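Local coordinates for PE family protein PE8 (PDB 5XFS) that promotes intracellular survival of mycobacteria within macrophages by regulating host inflammatory cytokine production and inhibiting late apoptosis, at residues 34-45 with 57-68. Residues are numbered along the deposited sequence; the frame is centred on the assembly and turned at random.
Sequences NAAAAAPTTAIA and AALFTAYGTFYQ
Q68 reaches from helix 51-87 to the C-terminal part of helix 13-36, where its NE2 donates to the carbonyl oxygen of N34 at 3.0 Å. This bond is nearly straight (N-H...O angle 166°) and lies close to the amide plane of Q68; a bend at chi2 folds the amide back toward that carbonyl, with CD 3.9 Å from A38 CB. Beside it, N34 ND2 comes to the hydroxyl edge of the Y67 ring, amide and ring planes 77° apart, and gives a weak bond to Y67 OH at 3.1 Å. The tightly packed part lies at G64, where the short helix 38-42 runs roughly antiparallel (146°) to helix 57-68, with the axes 8.4 Å apart. G64, which has no side chain, faces the T41 carbonyl, and T42 CG2 sits over its backbone, 3.6 Å from G64 C. T42 OG1, between backbone N and carbonyl carbon, turns back to A38 O, which leaves CG2 for the helix. T41 OG1 likewise returns to A37 O, meeting it from the opposite face to T41 N. Farther along, I44 packs CD1 on T61 CG2 (3.6 Å) and on F60 CB, and CG2 on A57 CB (3.7 Å). The looser margin lies where T42 meets T65, both partly exposed; T65 OG1 comes no nearer to T42 CG2 than 4.0 Å. N34, A37 and F60 also pack on a chain of another protein, the partner of this N-terminal PE domain in the assembly. The Q68-N34 bond is thus the firm polar link between the two helices of the PE hairpin, supplemented by the weak N34-Y67 bond, whereas the segment after helix 13-36, its threonine hydroxyls turned back to carbonyls of their own segment, lies against helix 51-87 through methyl and backbone contacts.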
loop_
_atom_site.group_PDB
_atom_site.type_symbol
_atom_site.label_atom_id
_atom_site.label_comp_id
_atom_site.label_asym_id
_atom_site.label_seq_id
_atom_site.Cartn_x
_atom_site.Cartn_y
_atom_site.Cartn_z
ATOM N N ASN A 34 34.494 -24.642 9.056
ATOM C CA ASN A 34 34.481 -23.215 9.355
ATOM C C ASN A 34 34.710 -22.389 8.100
ATOM O O ASN A 34 34.103 -21.323 7.934
ATOM C CB ASN A 34 35.537 -22.877 10.410
ATOM C CG ASN A 34 34.971 -22.813 11.826
ATOM O OD1 ASN A 34 35.599 -22.257 12.716
ATOM N ND2 ASN A 34 33.793 -23.396 12.040
ATOM N N ALA A 35 35.591 -22.854 7.219
ATOM C CA ALA A 35 35.855 -22.180 5.956
ATOM C C ALA A 35 34.873 -22.583 4.872
ATOM O O ALA A 35 34.713 -21.849 3.886
ATOM C CB ALA A 35 37.286 -22.470 5.480
ATOM N N ALA A 36 34.224 -23.740 5.024
ATOM C CA ALA A 36 33.124 -24.093 4.134
ATOM C C ALA A 36 31.974 -23.105 4.285
ATOM O O ALA A 36 31.522 -22.502 3.307
ATOM C CB ALA A 36 32.664 -25.524 4.418
ATOM N N ALA A 37 31.519 -22.894 5.518
ATOM C CA ALA A 37 30.408 -21.991 5.779
ATOM C C ALA A 37 30.763 -20.514 5.596
ATOM O O ALA A 37 29.865 -19.676 5.684
ATOM C CB ALA A 37 29.876 -22.238 7.190
ATOM N N ALA A 38 32.023 -20.167 5.329
ATOM C CA ALA A 38 32.399 -18.761 5.205
ATOM C C ALA A 38 31.596 -18.075 4.113
ATOM O O ALA A 38 30.872 -17.111 4.380
ATOM C CB ALA A 38 33.897 -18.626 4.927
ATOM N N ALA A 39 31.706 -18.576 2.871
ATOM C CA ALA A 39 31.043 -17.937 1.729
ATOM C C ALA A 39 29.516 -17.873 1.846
ATOM O O ALA A 39 28.952 -16.786 1.632
ATOM C CB ALA A 39 31.476 -18.630 0.435
ATOM N N PRO A 40 28.785 -18.949 2.166
ATOM C CA PRO A 40 27.325 -18.797 2.279
ATOM C C PRO A 40 26.858 -17.956 3.472
ATOM O O PRO A 40 25.756 -17.407 3.406
ATOM C CB PRO A 40 26.821 -20.243 2.369
ATOM C CG PRO A 40 28.003 -21.032 2.825
ATOM C CD PRO A 40 29.194 -20.365 2.253
ATOM N N THR A 41 27.633 -17.806 4.543
ATOM C CA THR A 41 27.218 -16.938 5.642
ATOM C C THR A 41 27.664 -15.486 5.487
ATOM O O THR A 41 27.286 -14.656 6.309
ATOM C CB THR A 41 27.712 -17.473 6.996
ATOM O OG1 THR A 41 29.133 -17.554 6.998
ATOM C CG2 THR A 41 27.123 -18.836 7.306
ATOM N N THR A 42 28.416 -15.138 4.447
ATOM C CA THR A 42 28.954 -13.784 4.343
ATOM C C THR A 42 28.782 -13.125 2.977
ATOM O O THR A 42 29.045 -11.921 2.871
ATOM C CB THR A 42 30.454 -13.764 4.710
ATOM O OG1 THR A 42 31.198 -14.569 3.789
ATOM C CG2 THR A 42 30.681 -14.310 6.114
ATOM N N ALA A 43 28.371 -13.861 1.934
ATOM C CA ALA A 43 28.008 -13.259 0.652
ATOM C C ALA A 43 26.512 -13.360 0.428
ATOM O O ALA A 43 26.061 -14.025 -0.516
ATOM C CB ALA A 43 28.736 -13.924 -0.520
ATOM N N ILE A 44 25.733 -12.717 1.291
ATOM C CA ILE A 44 24.287 -12.717 1.160
ATOM C C ILE A 44 23.877 -11.492 0.362
ATOM O O ILE A 44 24.113 -10.354 0.792
ATOM C CB ILE A 44 23.587 -12.735 2.518
ATOM C CG1 ILE A 44 23.919 -14.017 3.265
ATOM C CG2 ILE A 44 22.109 -12.628 2.302
ATOM C CD1 ILE A 44 24.180 -13.790 4.734
ATOM N N ALA A 45 23.274 -11.732 -0.815
ATOM C CA ALA A 45 22.642 -10.663 -1.569
ATOM C C ALA A 45 21.238 -10.402 -1.029
ATOM O O ALA A 45 20.566 -11.333 -0.576
ATOM C CB ALA A 45 22.568 -11.018 -3.047
ATOM N N ALA A 57 20.276 -8.500 5.225
ATOM C CA ALA A 57 21.444 -9.191 4.678
ATOM C C ALA A 57 22.752 -8.624 5.226
ATOM O O ALA A 57 23.707 -9.379 5.444
ATOM C CB ALA A 57 21.442 -9.120 3.150
ATOM N N ALA A 58 22.810 -7.305 5.451
ATOM C CA ALA A 58 23.997 -6.699 6.035
ATOM C C ALA A 58 24.284 -7.260 7.423
ATOM O O ALA A 58 25.445 -7.542 7.751
ATOM C CB ALA A 58 23.839 -5.183 6.078
ATOM N N LEU A 59 23.252 -7.441 8.255
ATOM C CA LEU A 59 23.514 -8.010 9.569
ATOM C C LEU A 59 24.094 -9.412 9.429
ATOM O O LEU A 59 25.221 -9.677 9.859
ATOM C CB LEU A 59 22.255 -8.039 10.441
ATOM C CG LEU A 59 21.532 -6.713 10.756
ATOM C CD1 LEU A 59 20.061 -6.884 11.167
ATOM C CD2 LEU A 59 22.297 -5.951 11.837
ATOM N N PHE A 60 23.360 -10.323 8.779
ATOM C CA PHE A 60 23.801 -11.718 8.758
ATOM C C PHE A 60 25.189 -11.881 8.145
ATOM O O PHE A 60 25.865 -12.869 8.445
ATOM C CB PHE A 60 22.781 -12.580 8.027
ATOM C CG PHE A 60 21.637 -13.027 8.896
ATOM C CD1 PHE A 60 20.559 -12.175 9.178
ATOM C CD2 PHE A 60 21.617 -14.308 9.423
ATOM C CE1 PHE A 60 19.500 -12.601 9.974
ATOM C CE2 PHE A 60 20.553 -14.730 10.225
ATOM C CZ PHE A 60 19.496 -13.876 10.496
ATOM N N THR A 61 25.635 -10.933 7.303
ATOM C CA THR A 61 27.005 -10.976 6.794
ATOM C C THR A 61 27.983 -10.359 7.774
ATOM O O THR A 61 29.102 -10.856 7.923
ATOM C CB THR A 61 27.156 -10.259 5.441
ATOM O OG1 THR A 61 27.079 -8.837 5.631
ATOM C CG2 THR A 61 26.147 -10.766 4.396
ATOM N N ALA A 62 27.586 -9.276 8.441
ATOM C CA ALA A 62 28.396 -8.788 9.547
ATOM C C ALA A 62 28.570 -9.887 10.589
ATOM O O ALA A 62 29.656 -10.061 11.152
ATOM C CB ALA A 62 27.757 -7.535 10.152
ATOM N N TYR A 63 27.518 -10.681 10.801
ATOM C CA TYR A 63 27.544 -11.707 11.831
ATOM C C TYR A 63 28.437 -12.883 11.443
ATOM O O TYR A 63 29.145 -13.436 12.290
ATOM C CB TYR A 63 26.120 -12.170 12.107
ATOM C CG TYR A 63 25.958 -12.976 13.360
ATOM C CD1 TYR A 63 25.741 -14.340 13.305
ATOM C CD2 TYR A 63 26.007 -12.372 14.591
ATOM C CE1 TYR A 63 25.589 -15.075 14.443
ATOM C CE2 TYR A 63 25.858 -13.094 15.733
ATOM C CZ TYR A 63 25.647 -14.444 15.659
ATOM O OH TYR A 63 25.501 -15.171 16.818
ATOM N N GLY A 64 28.398 -13.305 10.184
ATOM C CA GLY A 64 29.242 -14.407 9.772
ATOM C C GLY A 64 30.695 -14.001 9.682
ATOM O O GLY A 64 31.592 -14.818 9.914
ATOM N N THR A 65 30.943 -12.732 9.352
ATOM C CA THR A 65 32.285 -12.170 9.419
ATOM C C THR A 65 32.798 -12.151 10.855
ATOM O O THR A 65 33.905 -12.635 11.135
ATOM C CB THR A 65 32.279 -10.767 8.822
ATOM O OG1 THR A 65 32.291 -10.867 7.402
ATOM C CG2 THR A 65 33.472 -9.981 9.271
ATOM N N PHE A 66 32.007 -11.596 11.787
ATOM C CA PHE A 66 32.445 -11.588 13.183
ATOM C C PHE A 66 32.589 -13.012 13.696
ATOM O O PHE A 66 33.497 -13.301 14.475
ATOM C CB PHE A 66 31.496 -10.797 14.098
ATOM C CG PHE A 66 31.433 -9.285 13.803
ATOM C CD1 PHE A 66 30.778 -8.409 14.683
ATOM C CD2 PHE A 66 32.001 -8.736 12.635
ATOM C CE1 PHE A 66 30.682 -7.025 14.416
ATOM C CE2 PHE A 66 31.909 -7.351 12.362
ATOM C CZ PHE A 66 31.252 -6.501 13.254
ATOM N N TYR A 67 31.740 -13.935 13.241
ATOM C CA TYR A 67 31.960 -15.326 13.621
ATOM C C TYR A 67 33.299 -15.841 13.094
ATOM O O TYR A 67 33.945 -16.671 13.745
ATOM C CB TYR A 67 30.820 -16.228 13.142
ATOM C CG TYR A 67 31.152 -17.681 13.377
ATOM C CD1 TYR A 67 31.800 -18.440 12.397
ATOM C CD2 TYR A 67 30.886 -18.283 14.602
ATOM C CE1 TYR A 67 32.153 -19.762 12.614
ATOM C CE2 TYR A 67 31.235 -19.619 14.836
ATOM C CZ TYR A 67 31.872 -20.353 13.831
ATOM O OH TYR A 67 32.218 -21.674 14.024
ATOM N N GLN A 68 33.739 -15.371 11.922
ATOM C CA GLN A 68 34.970 -15.916 11.351
ATOM C C GLN A 68 36.207 -15.510 12.149
ATOM O O GLN A 68 37.190 -16.259 12.147
ATOM C CB GLN A 68 35.139 -15.513 9.870
ATOM C CG GLN A 68 34.192 -16.206 8.870
ATOM C CD GLN A 68 34.476 -17.690 8.668
ATOM O OE1 GLN A 68 35.620 -18.099 8.467
ATOM N NE2 GLN A 68 33.422 -18.500 8.701
#